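Local coordinates for protein TetR-family transcriptional regulator (Streptomyces coelicolor A3, PDB 2QIB) that probably binds regulatory DNA through a helix-turn-helix domain and controls transcription, as TetR-family regulators generally do, at residues I19-D24 against A40-I45; V34-I39 against P48-Y53; Q66-D71 against F96-E101; A108-G113 against T163-L168. All coordinates share one frame; numbering follows the deposited sequence.

Contact 1: residues I19-D24 against A40-I45; sequences IGVALD and ASAAGI
Beside Ala42 and Ala43, the two residues that receive Val21, the carbonyl oxygen of Ala40 is shared by two amides: Ile45 N lies 3.0 Å from Ala40 O, and Gly44 N makes a weaker bond to the same oxygen. The Ile45 bond and that from Gly44 N to Ser41 O form the Schellman motif that ends helix 36-43; Gly44, lacking a side chain, takes its positive phi of 79° at little cost. The contact itself is apolar. Val21 points toward the last turn of that helix and lays one methyl on Ala42 and the other on Ala43. CG1, set anti to the backbone N (chi1 166°), presses on Ala42 CB at 3.5 Å, a tight fit, while Val21 CG2 rests 4.2 Å from Ala43 CB. Alanines suit these positions because a single methyl lets helix 11-28 come close, bringing Val21 CA within 6.3 Å of Ala43 CA. Replacing Val21 by an alanine would remove both methyls and probably leave Ala42 CB without its close neighbour and a gap between the helices. Seating the first helix of the predicted helix-turn-helix against the preceding helix is characteristic of the three-helix TetR-family DNA-binding domain.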
loop_
_atom_site.group_PDB
_atom_site.type_symbol
_atom_site.label_atom_id
_atom_site.label_comp_id
_atom_site.label_asym_id
_atom_site.label_seq_id
_atom_site.Cartn_x
_atom_site.Cartn_y
_atom_site.Cartn_z
ATOM N N ILE A 19 12.576 16.632 21.492
ATOM C CA ILE A 19 11.978 16.066 20.269
ATOM C C ILE A 19 12.957 15.079 19.644
ATOM O O ILE A 19 12.542 14.013 19.199
ATOM C CB ILE A 19 11.541 17.179 19.255
ATOM C CG1 ILE A 19 10.426 18.034 19.891
ATOM C CG2 ILE A 19 11.040 16.568 17.890
ATOM C CD1 ILE A 19 10.054 19.334 19.099
ATOM N N GLY A 20 14.245 15.443 19.633
ATOM C CA GLY A 20 15.310 14.565 19.053
ATOM C C GLY A 20 15.462 13.249 19.811
ATOM O O GLY A 20 15.611 12.183 19.214
ATOM N N VAL A 21 15.437 13.340 21.140
ATOM C CA VAL A 21 15.553 12.172 21.982
ATOM C C VAL A 21 14.346 11.284 21.749
ATOM O O VAL A 21 14.470 10.056 21.596
ATOM C CB VAL A 21 15.655 12.605 23.446
ATOM C CG1 VAL A 21 15.436 11.422 24.386
ATOM C CG2 VAL A 21 17.014 13.289 23.696
ATOM N N ALA A 22 13.168 11.897 21.744
ATOM C CA ALA A 22 11.929 11.157 21.462
ATOM C C ALA A 22 11.976 10.470 20.116
ATOM O O ALA A 22 11.595 9.293 19.986
ATOM C CB ALA A 22 10.721 12.081 21.536
ATOM N N LEU A 23 12.415 11.208 19.098
ATOM C CA LEU A 23 12.512 10.629 17.764
ATOM C C LEU A 23 13.471 9.440 17.765
ATOM O O LEU A 23 13.176 8.396 17.165
ATOM C CB LEU A 23 12.971 11.688 16.762
ATOM C CG LEU A 23 13.010 11.140 15.321
ATOM C CD1 LEU A 23 11.729 10.356 14.924
ATOM C CD2 LEU A 23 13.220 12.300 14.401
ATOM N N ASP A 24 14.594 9.580 18.461
ATOM C CA ASP A 24 15.548 8.472 18.551
ATOM C C ASP A 24 14.899 7.191 19.133
ATOM O O ASP A 24 14.996 6.111 18.566
ATOM C CB ASP A 24 16.750 8.862 19.411
ATOM C CG ASP A 24 17.780 7.741 19.495
ATOM O OD1 ASP A 24 18.170 7.224 18.442
ATOM O OD2 ASP A 24 18.185 7.363 20.606
ATOM N N ALA A 40 13.010 11.188 29.453
ATOM C CA ALA A 40 13.615 12.071 30.470
ATOM C C ALA A 40 15.034 11.613 30.754
ATOM O O ALA A 40 15.974 12.414 30.721
ATOM C CB ALA A 40 12.781 12.072 31.763
ATOM N N SER A 41 15.208 10.309 31.005
ATOM C CA SER A 41 16.552 9.786 31.283
ATOM C C SER A 41 17.558 10.048 30.141
ATOM O O SER A 41 18.643 10.562 30.391
ATOM C CB SER A 41 16.486 8.298 31.656
ATOM O OG SER A 41 17.778 7.757 31.836
ATOM N N ALA A 42 17.183 9.712 28.905
ATOM C CA ALA A 42 18.012 9.973 27.729
ATOM C C ALA A 42 18.331 11.466 27.557
ATOM O O ALA A 42 19.440 11.827 27.159
ATOM C CB ALA A 42 17.351 9.424 26.490
ATOM N N ALA A 43 17.360 12.320 27.876
ATOM C CA ALA A 43 17.545 13.770 27.778
ATOM C C ALA A 43 18.325 14.377 28.947
ATOM O O ALA A 43 18.728 15.550 28.892
ATOM C CB ALA A 43 16.184 14.464 27.625
ATOM N N GLY A 44 18.506 13.622 30.031
ATOM C CA GLY A 44 19.227 14.131 31.199
ATOM C C GLY A 44 18.369 15.042 32.052
ATOM O O GLY A 44 18.889 15.905 32.761
ATOM N N ILE A 45 17.047 14.856 32.010
ATOM C CA ILE A 45 16.140 15.702 32.815
ATOM C C ILE A 45 15.157 14.877 33.642
ATOM O O ILE A 45 15.093 13.661 33.499
ATOM C CB ILE A 45 15.370 16.742 31.944
ATOM C CG1 ILE A 45 14.372 16.047 31.004
ATOM C CG2 ILE A 45 16.335 17.657 31.237
ATOM C CD1 ILE A 45 13.590 16.989 30.080
#

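Contact 2: residues V34-I39 against P48-Y53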
loop_
_atom_site.group_PDB
_atom_site.type_symbol
_atom_site.label_atom_id
_atom_site.label_comp_id
_atom_site.label_asym_id
_atom_site.label_seq_id
_atom_site.Cartn_x
_atom_site.Cartn_y
_atom_site.Cartn_z
ATOM N N VAL A 34 8.298 2.667 24.673
ATOM C CA VAL A 34 9.013 3.914 24.928
ATOM C C VAL A 34 8.213 4.686 25.956
ATOM O O VAL A 34 7.038 4.954 25.750
ATOM C CB VAL A 34 9.189 4.763 23.627
ATOM C CG1 VAL A 34 9.892 6.090 23.939
ATOM C CG2 VAL A 34 10.022 3.963 22.593
ATOM N N SER A 35 8.848 5.038 27.069
ATOM C CA SER A 35 8.153 5.753 28.157
ATOM C C SER A 35 8.666 7.182 28.319
ATOM O O SER A 35 9.772 7.520 27.906
ATOM C CB SER A 35 8.350 5.038 29.499
ATOM O OG SER A 35 9.704 5.128 29.930
ATOM N N ILE A 36 7.868 8.009 28.983
ATOM C CA ILE A 36 8.329 9.354 29.355
ATOM C C ILE A 36 9.576 9.278 30.218
ATOM O O ILE A 36 10.530 10.042 30.009
ATOM C CB ILE A 36 7.226 10.156 30.067
ATOM C CG1 ILE A 36 6.026 10.379 29.142
ATOM C CG2 ILE A 36 7.802 11.467 30.695
ATOM C CD1 ILE A 36 6.342 11.115 27.839
ATOM N N ASP A 37 9.588 8.350 31.181
ATOM C CA ASP A 37 10.769 8.164 32.029
ATOM C C ASP A 37 12.039 7.878 31.192
ATOM O O ASP A 37 13.124 8.372 31.493
ATOM C CB ASP A 37 10.530 7.050 33.040
ATOM C CG ASP A 37 9.629 7.488 34.201
ATOM O OD1 ASP A 37 9.348 8.707 34.338
ATOM O OD2 ASP A 37 9.220 6.615 35.000
ATOM N N GLU A 38 11.902 7.086 30.132
ATOM C CA GLU A 38 13.067 6.765 29.296
ATOM C C GLU A 38 13.536 7.993 28.514
ATOM O O GLU A 38 14.738 8.216 28.317
ATOM C CB GLU A 38 12.744 5.601 28.367
ATOM C CG GLU A 38 12.686 4.279 29.133
ATOM C CD GLU A 38 12.110 3.139 28.307
ATOM O OE1 GLU A 38 11.434 3.413 27.318
ATOM O OE2 GLU A 38 12.330 1.968 28.685
ATOM N N ILE A 39 12.563 8.762 28.038
ATOM C CA ILE A 39 12.849 10.000 27.320
ATOM C C ILE A 39 13.563 11.001 28.257
ATOM O O ILE A 39 14.610 11.547 27.894
ATOM C CB ILE A 39 11.551 10.569 26.690
ATOM C CG1 ILE A 39 11.082 9.633 25.548
ATOM C CG2 ILE A 39 11.782 12.016 26.185
ATOM C CD1 ILE A 39 9.617 9.940 25.031
ATOM N N PRO A 48 8.908 15.268 35.495
ATOM C CA PRO A 48 8.061 16.471 35.398
ATOM C C PRO A 48 8.578 17.486 34.364
ATOM O O PRO A 48 7.772 18.128 33.657
ATOM C CB PRO A 48 8.111 17.066 36.823
ATOM C CG PRO A 48 8.449 15.915 37.681
ATOM C CD PRO A 48 9.386 15.053 36.871
ATOM N N LEU A 49 9.900 17.616 34.239
ATOM C CA LEU A 49 10.416 18.582 33.259
ATOM C C LEU A 49 10.029 18.229 31.797
ATOM O O LEU A 49 9.809 19.132 30.975
ATOM C CB LEU A 49 11.924 18.859 33.454
ATOM C CG LEU A 49 12.503 20.032 32.636
ATOM C CD1 LEU A 49 11.708 21.332 32.867
ATOM C CD2 LEU A 49 13.973 20.238 32.997
ATOM N N VAL A 50 9.901 16.934 31.471
ATOM C CA VAL A 50 9.399 16.539 30.148
ATOM C C VAL A 50 7.983 17.086 29.942
ATOM O O VAL A 50 7.670 17.639 28.901
ATOM C CB VAL A 50 9.399 15.000 29.936
ATOM C CG1 VAL A 50 8.732 14.636 28.605
ATOM C CG2 VAL A 50 10.830 14.459 30.013
ATOM N N TYR A 51 7.138 16.967 30.974
ATOM C CA TYR A 51 5.765 17.462 30.866
ATOM C C TYR A 51 5.678 19.005 30.835
ATOM O O TYR A 51 4.625 19.560 30.504
ATOM C CB TYR A 51 4.921 16.912 32.022
ATOM C CG TYR A 51 4.596 15.441 31.907
ATOM C CD1 TYR A 51 3.555 14.999 31.079
ATOM C CD2 TYR A 51 5.326 14.500 32.628
ATOM C CE1 TYR A 51 3.257 13.659 30.997
ATOM C CE2 TYR A 51 5.019 13.151 32.569
ATOM C CZ TYR A 51 3.987 12.744 31.747
ATOM O OH TYR A 51 3.695 11.411 31.655
ATOM N N HIS A 52 6.766 19.692 31.173
ATOM C CA HIS A 52 6.819 21.146 30.975
ATOM C C HIS A 52 6.719 21.498 29.486
ATOM O O HIS A 52 6.180 22.545 29.127
ATOM C CB HIS A 52 8.095 21.728 31.573
ATOM C CG HIS A 52 8.123 23.230 31.574
ATOM N ND1 HIS A 52 7.393 23.979 32.470
ATOM C CD2 HIS A 52 8.769 24.120 30.782
ATOM C CE1 HIS A 52 7.599 25.265 32.244
ATOM N NE2 HIS A 52 8.432 25.381 31.226
ATOM N N TYR A 53 7.249 20.614 28.640
ATOM C CA TYR A 53 7.342 20.848 27.183
ATOM C C TYR A 53 6.242 20.196 26.365
ATOM O O TYR A 53 5.822 20.708 25.314
ATOM C CB TYR A 53 8.718 20.382 26.719
ATOM C CG TYR A 53 9.824 21.261 27.235
ATOM C CD1 TYR A 53 10.191 22.407 26.519
ATOM C CD2 TYR A 53 10.510 20.976 28.417
ATOM C CE1 TYR A 53 11.192 23.237 26.958
ATOM C CE2 TYR A 53 11.520 21.828 28.884
ATOM C CZ TYR A 53 11.856 22.958 28.120
ATOM O OH TYR A 53 12.835 23.837 28.503
#
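Ile36, in the first turn of helix 36-43, faces Val50 on helix 47-53 with their CA atoms 7.3 Å apart, the closest CA pair of segments 34-39 and 48-53. The two helices are those of the predicted helix-turn-helix, and this buried apolar contact holds them together beyond the turn that joins them. Ile36 does most of the work. Its CG2 branch, anti to the backbone N, points between two residues of the second helix: Val50 CG1 lies 3.9 Å from Ile36 CG2, and Tyr51 CE2 lies 3.8 Å from that same methyl, approached obliquely to the ring. The branching of isoleucine provides a second arm, CG1, for the Tyr51 hydroxyl, and the beta-branched Val50 offers a compact surface to CG2, backed by Leu60 of helix 57-75. Tyr51 sets out to the side of Ile36, and its chi1 of -72° brings the ring end round, laying CE2, CZ and OH against both branches.

Just before Ile36, a capping box fixes the start of the helix. Ser35 OG accepts from Glu38 N at 3.0 Å, and in return Ser35 N donates to Glu38 OE1 at 3.1 Å, meeting that oxygen from above the carboxylate plane. Glu38 OE1 also forms a salt bridge with Arg29, which would help hold the carboxylate in place. At the end of the Tyr51 ring, the OH stands 3.6 Å from Ile36 CG1.

Contact 3: residues Q66-D71 against F96-E101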
loop_
_atom_site.group_PDB
_atom_site.type_symbol
_atom_site.label_atom_id
_atom_site.label_comp_id
_atom_site.label_asym_id
_atom_site.label_seq_id
_atom_site.Cartn_x
_atom_site.Cartn_y
_atom_site.Cartn_z
ATOM N N GLN A 66 6.417 14.646 13.283
ATOM C CA GLN A 66 6.535 15.858 12.461
ATOM C C GLN A 66 7.961 16.089 11.968
ATOM O O GLN A 66 8.193 16.373 10.783
ATOM C CB GLN A 66 6.041 17.081 13.242
ATOM C CG GLN A 66 6.254 18.423 12.493
ATOM C CD GLN A 66 5.159 18.653 11.471
ATOM O OE1 GLN A 66 5.398 18.665 10.257
ATOM N NE2 GLN A 66 3.938 18.813 11.957
ATOM N N ARG A 67 8.926 15.966 12.861
ATOM C CA ARG A 67 10.312 16.102 12.444
ATOM C C ARG A 67 10.712 15.046 11.394
ATOM O O ARG A 67 11.338 15.359 10.371
ATOM C CB ARG A 67 11.247 15.992 13.648
ATOM C CG ARG A 67 12.669 16.367 13.230
ATOM C CD ARG A 67 13.704 16.218 14.306
ATOM N NE ARG A 67 13.597 17.300 15.285
ATOM C CZ ARG A 67 14.429 17.444 16.301
ATOM N NH1 ARG A 67 15.414 16.567 16.464
ATOM N NH2 ARG A 67 14.273 18.453 17.165
ATOM N N ALA A 68 10.346 13.796 11.682
ATOM C CA ALA A 68 10.656 12.660 10.790
ATOM C C ALA A 68 9.986 12.822 9.421
ATOM O O ALA A 68 10.606 12.576 8.367
ATOM C CB ALA A 68 10.186 11.393 11.421
ATOM N N SER A 69 8.728 13.240 9.455
ATOM C CA SER A 69 7.935 13.465 8.239
ATOM C C SER A 69 8.543 14.572 7.376
ATOM O O SER A 69 8.638 14.436 6.142
ATOM C CB SER A 69 6.477 13.776 8.630
ATOM O OG SER A 69 5.883 12.613 9.203
ATOM N N ASP A 70 8.957 15.680 8.004
ATOM C CA ASP A 70 9.656 16.748 7.294
ATOM C C ASP A 70 10.950 16.280 6.655
ATOM O O ASP A 70 11.271 16.672 5.517
ATOM C CB ASP A 70 9.947 17.936 8.230
ATOM C CG ASP A 70 8.683 18.693 8.599
ATOM O OD1 ASP A 70 7.673 18.513 7.900
ATOM O OD2 ASP A 70 8.680 19.443 9.598
ATOM N N ASP A 71 11.687 15.459 7.395
ATOM C CA ASP A 71 12.940 14.886 6.907
ATOM C C ASP A 71 12.664 14.064 5.625
ATOM O O ASP A 71 13.269 14.336 4.549
ATOM C CB ASP A 71 13.560 14.051 8.036
ATOM C CG ASP A 71 14.810 13.262 7.617
ATOM O OD1 ASP A 71 15.364 13.436 6.508
ATOM O OD2 ASP A 71 15.248 12.423 8.440
ATOM N N PHE A 96 15.183 4.396 1.324
ATOM C CA PHE A 96 15.597 3.234 2.104
ATOM C C PHE A 96 16.542 3.570 3.261
ATOM O O PHE A 96 16.491 2.919 4.315
ATOM C CB PHE A 96 16.160 2.137 1.191
ATOM C CG PHE A 96 15.049 1.260 0.589
ATOM C CD1 PHE A 96 14.291 1.717 -0.485
ATOM C CD2 PHE A 96 14.776 0.023 1.124
ATOM C CE1 PHE A 96 13.266 0.934 -1.026
ATOM C CE2 PHE A 96 13.733 -0.796 0.597
ATOM C CZ PHE A 96 12.996 -0.337 -0.486
ATOM N N ASP A 97 17.377 4.591 3.073
ATOM C CA ASP A 97 18.246 5.070 4.187
ATOM C C ASP A 97 17.314 5.478 5.331
ATOM O O ASP A 97 17.511 5.088 6.496
ATOM C CB ASP A 97 19.023 6.319 3.740
ATOM C CG ASP A 97 20.235 6.000 2.869
ATOM O OD1 ASP A 97 20.611 4.811 2.713
ATOM O OD2 ASP A 97 20.811 6.978 2.322
ATOM N N PHE A 98 16.299 6.259 4.991
ATOM C CA PHE A 98 15.338 6.733 5.999
ATOM C C PHE A 98 14.651 5.583 6.712
ATOM O O PHE A 98 14.554 5.545 7.939
ATOM C CB PHE A 98 14.288 7.637 5.343
ATOM C CG PHE A 98 13.293 8.201 6.336
ATOM C CD1 PHE A 98 13.549 9.419 6.981
ATOM C CD2 PHE A 98 12.127 7.506 6.630
ATOM C CE1 PHE A 98 12.638 9.923 7.917
ATOM C CE2 PHE A 98 11.204 8.003 7.559
ATOM C CZ PHE A 98 11.452 9.204 8.194
ATOM N N VAL A 99 14.118 4.646 5.925
ATOM C CA VAL A 99 13.374 3.474 6.455
ATOM C C VAL A 99 14.275 2.640 7.380
ATOM O O VAL A 99 13.868 2.245 8.481
ATOM C CB VAL A 99 12.790 2.610 5.304
ATOM C CG1 VAL A 99 12.181 1.332 5.851
ATOM C CG2 VAL A 99 11.716 3.430 4.540
ATOM N N ASP A 100 15.512 2.417 6.953
ATOM C CA ASP A 100 16.495 1.734 7.793
ATOM C C ASP A 100 16.654 2.450 9.142
ATOM O O ASP A 100 16.480 1.842 10.197
ATOM C CB ASP A 100 17.839 1.708 7.065
ATOM C CG ASP A 100 18.912 0.881 7.806
ATOM O OD1 ASP A 100 18.627 0.232 8.839
ATOM O OD2 ASP A 100 20.061 0.916 7.344
ATOM N N GLU A 101 16.933 3.744 9.070
ATOM C CA GLU A 101 17.240 4.593 10.250
ATOM C C GLU A 101 16.087 4.590 11.252
ATOM O O GLU A 101 16.311 4.729 12.474
ATOM C CB GLU A 101 17.476 6.041 9.799
ATOM C CG GLU A 101 18.793 6.276 9.063
ATOM C CD GLU A 101 18.803 7.602 8.275
ATOM O OE1 GLU A 101 18.020 8.547 8.596
ATOM O OE2 GLU A 101 19.605 7.698 7.309
#
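The Phe98 ring reaches across to helix 57-75 and turns its edge to the Asp71 carboxylate. This helix leads from the helix-turn-helix domain into the all-helical C-terminal domain characteristic of TetR-family regulators, and here it meets helix 84-101 of that domain. Asp71 and Phe98 run past each other in opposite directions, with carboxylate and ring planes 77° apart. Each has its CG anti to the backbone N (chi1 174° and -178°), which sends both side chains out into the space between the helices. Asp71 OD2 lies in the plane of the ring, 3.7 Å from Phe98 CE1, where the slightly positive ring hydrogens would suit a carboxylate. The charge has a stronger mate in Arg75, which makes salt bridges with Asp71 OD1 and with Glu101 OE1 and so probably eases the nearness of the two acids. Small Ala68 lets the end of the ring approach helix 57-75, with Phe98 CZ 4.1 Å from Ala68 CB. A serine in place of Phe98 would probably open a gap over Ala68 and leave the Asp71 carboxylate without the ring edge beside it. The closest approach of all is made by Ala68 O, which sits obliquely to the ring, 3.4 Å from Phe98 CE1.

Contact 4: residues A108-G113 against T163-L168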
loop_
_atom_site.group_PDB
_atom_site.type_symbol
_atom_site.label_atom_id
_atom_site.label_comp_id
_atom_site.label_asym_id
_atom_site.label_seq_id
_atom_site.Cartn_x
_atom_site.Cartn_y
_atom_site.Cartn_z
ATOM N N ALA A 108 6.027 -0.038 13.113
ATOM C CA ALA A 108 4.938 0.055 14.099
ATOM C C ALA A 108 3.870 1.048 13.665
ATOM O O ALA A 108 2.659 0.771 13.771
ATOM C CB ALA A 108 5.504 0.389 15.508
ATOM N N LEU A 109 4.287 2.208 13.165
ATOM C CA LEU A 109 3.357 3.247 12.732
ATOM C C LEU A 109 2.527 2.775 11.551
ATOM O O LEU A 109 1.307 2.966 11.519
ATOM C CB LEU A 109 4.100 4.517 12.337
ATOM C CG LEU A 109 3.288 5.681 11.768
ATOM C CD1 LEU A 109 2.337 6.244 12.812
ATOM C CD2 LEU A 109 4.192 6.741 11.240
HETATM N N MSE A 110 3.199 2.169 10.582
HETATM C CA MSE A 110 2.526 1.833 9.327
HETATM C C MSE A 110 1.639 0.611 9.496
HETATM O O MSE A 110 0.536 0.567 8.940
HETATM C CB MSE A 110 3.524 1.656 8.180
HETATM C CG MSE A 110 4.372 2.879 7.889
HETATM SE SE MSE A 110 3.385 4.600 7.644
HETATM C CE MSE A 110 2.492 4.177 5.958
ATOM N N ARG A 111 2.091 -0.366 10.275
ATOM C CA ARG A 111 1.314 -1.602 10.454
ATOM C C ARG A 111 0.146 -1.388 11.418
ATOM O O ARG A 111 -0.821 -2.161 11.410
ATOM C CB ARG A 111 2.203 -2.797 10.834
ATOM C CG ARG A 111 3.176 -3.184 9.692
ATOM C CD ARG A 111 4.187 -4.243 10.118
ATOM N NE ARG A 111 5.074 -4.658 9.021
ATOM C CZ ARG A 111 4.796 -5.626 8.142
ATOM N NH1 ARG A 111 3.641 -6.288 8.212
ATOM N NH2 ARG A 111 5.673 -5.936 7.185
ATOM N N GLY A 112 0.234 -0.335 12.231
ATOM C CA GLY A 112 -0.913 0.204 12.968
ATOM C C GLY A 112 -1.957 0.822 12.031
ATOM O O GLY A 112 -3.147 0.556 12.170
ATOM N N GLY A 113 -1.526 1.642 11.072
ATOM C CA GLY A 113 -2.459 2.280 10.120
ATOM C C GLY A 113 -3.232 3.470 10.694
ATOM O O GLY A 113 -2.974 3.888 11.835
ATOM N N THR A 163 6.592 -2.234 -0.076
ATOM C CA THR A 163 7.886 -2.837 -0.371
ATOM C C THR A 163 8.859 -2.563 0.778
ATOM O O THR A 163 9.561 -3.481 1.223
ATOM C CB THR A 163 8.432 -2.350 -1.722
ATOM O OG1 THR A 163 7.576 -2.837 -2.776
ATOM C CG2 THR A 163 9.838 -2.860 -1.984
ATOM N N ALA A 164 8.917 -1.316 1.246
ATOM C CA ALA A 164 9.836 -0.982 2.342
ATOM C C ALA A 164 9.442 -1.728 3.629
ATOM O O ALA A 164 10.302 -2.247 4.338
ATOM C CB ALA A 164 9.836 0.546 2.592
ATOM N N LEU A 165 8.144 -1.826 3.914
ATOM C CA LEU A 165 7.682 -2.514 5.127
ATOM C C LEU A 165 7.997 -4.016 5.051
ATOM O O LEU A 165 8.459 -4.647 6.035
ATOM C CB LEU A 165 6.167 -2.321 5.302
ATOM C CG LEU A 165 5.751 -0.911 5.691
ATOM C CD1 LEU A 165 4.237 -0.762 5.514
ATOM C CD2 LEU A 165 6.225 -0.605 7.179
ATOM N N LEU A 166 7.805 -4.598 3.865
ATOM C CA LEU A 166 8.089 -6.009 3.703
ATOM C C LEU A 166 9.595 -6.245 3.788
ATOM O O LEU A 166 10.034 -7.296 4.294
ATOM C CB LEU A 166 7.508 -6.529 2.368
ATOM C CG LEU A 166 5.965 -6.569 2.372
ATOM C CD1 LEU A 166 5.392 -6.624 0.937
ATOM C CD2 LEU A 166 5.450 -7.778 3.241
ATOM N N TRP A 167 10.384 -5.275 3.294
ATOM C CA TRP A 167 11.853 -5.362 3.350
ATOM C C TRP A 167 12.305 -5.451 4.815
ATOM O O TRP A 167 13.073 -6.363 5.185
ATOM C CB TRP A 167 12.517 -4.201 2.628
ATOM C CG TRP A 167 13.994 -4.141 2.889
ATOM C CD1 TRP A 167 14.953 -5.044 2.500
ATOM C CD2 TRP A 167 14.667 -3.134 3.650
ATOM N NE1 TRP A 167 16.215 -4.611 2.933
ATOM C CE2 TRP A 167 16.048 -3.453 3.653
ATOM C CE3 TRP A 167 14.235 -1.953 4.284
ATOM C CZ2 TRP A 167 17.003 -2.634 4.300
ATOM C CZ3 TRP A 167 15.175 -1.145 4.940
ATOM C CH2 TRP A 167 16.541 -1.483 4.925
ATOM N N LEU A 168 11.739 -4.590 5.645
ATOM C CA LEU A 168 12.112 -4.529 7.082
ATOM C C LEU A 168 11.865 -5.828 7.846
ATOM O O LEU A 168 12.542 -6.111 8.860
ATOM C CB LEU A 168 11.390 -3.389 7.758
ATOM C CG LEU A 168 11.871 -1.973 7.472
ATOM C CD1 LEU A 168 10.891 -1.006 8.102
ATOM C CD2 LEU A 168 13.284 -1.749 8.048
HETATM O O HOH W 1 7.797 -4.110 8.730
#
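Arg111 runs extended from CG to NE and then turns at its last torsion (chi4 -87°), which lays the edge of its guanidinium against the carbonyl oxygen of Leu165; Met110, next to it, bends at both chi2 and chi3 and carries its selenium away, so only the base of its side chain meets the same leucine. The arginine bond is weak: Arg111 NH2 donates to Leu165 O at 3.3 Å, with an N-H...O angle of 155°. A water bridges the same two groups. It accepts from Arg111 NE at 2.8 Å and donates to Leu165 O, also at 2.8 Å, and both the water and the carbonyl oxygen lie in the guanidinium plane at its edge. A long, many-donor side chain suits this exposed place, where it can reach across to the neighbouring helix and meet a backbone oxygen near the end of helix 147-168.

Beneath the arginine the contact is apolar. Leu165 points toward the other helix and crosses the selenomethionine Met110, setting its forked end astride CB: Leu165 CD1 and CD2 each lie 3.7 Å from Met110 CB. The two short helical segments pass 11.0 Å apart at 119°, wide enough for side chains rather than backbones to fill the interface.

Leu165 also rests on Phe106 of helix 103-116, and Met110 on Val125 and Arg129 of helix 119-140. The second subunit also reaches this contact: its Arg154 packs on Leu166 and its Asn122 donates to Gly112 O, so helices 103-116 and 147-168 join beside the dimer partner.

Contacts 1 and 2 belong to one small domain: both use helix 36-43, their centres are about 8 Å apart, and Ala40 CB meets Val50 CG2 at 3.5 Å. Contact 3 stands about 18 Å from contact 1, centre to centre, yet touches it, since Leu23 CD1 lies 4.0 Å from Ala68 CB. Contact 3 also touches contact 4 through Val99 CG1 and Leu168 CD1, 3.5 Å apart, with centres about 13 Å apart. Phe98 and Met110 each come within about 4 Å of a bound hexaethylene glycol, probably from the crystallisation liquor, which may mark a pocket. Contacts 2 and 4 do not touch (nearest atoms about 9 Å apart); contacts 1 and 3 connect them.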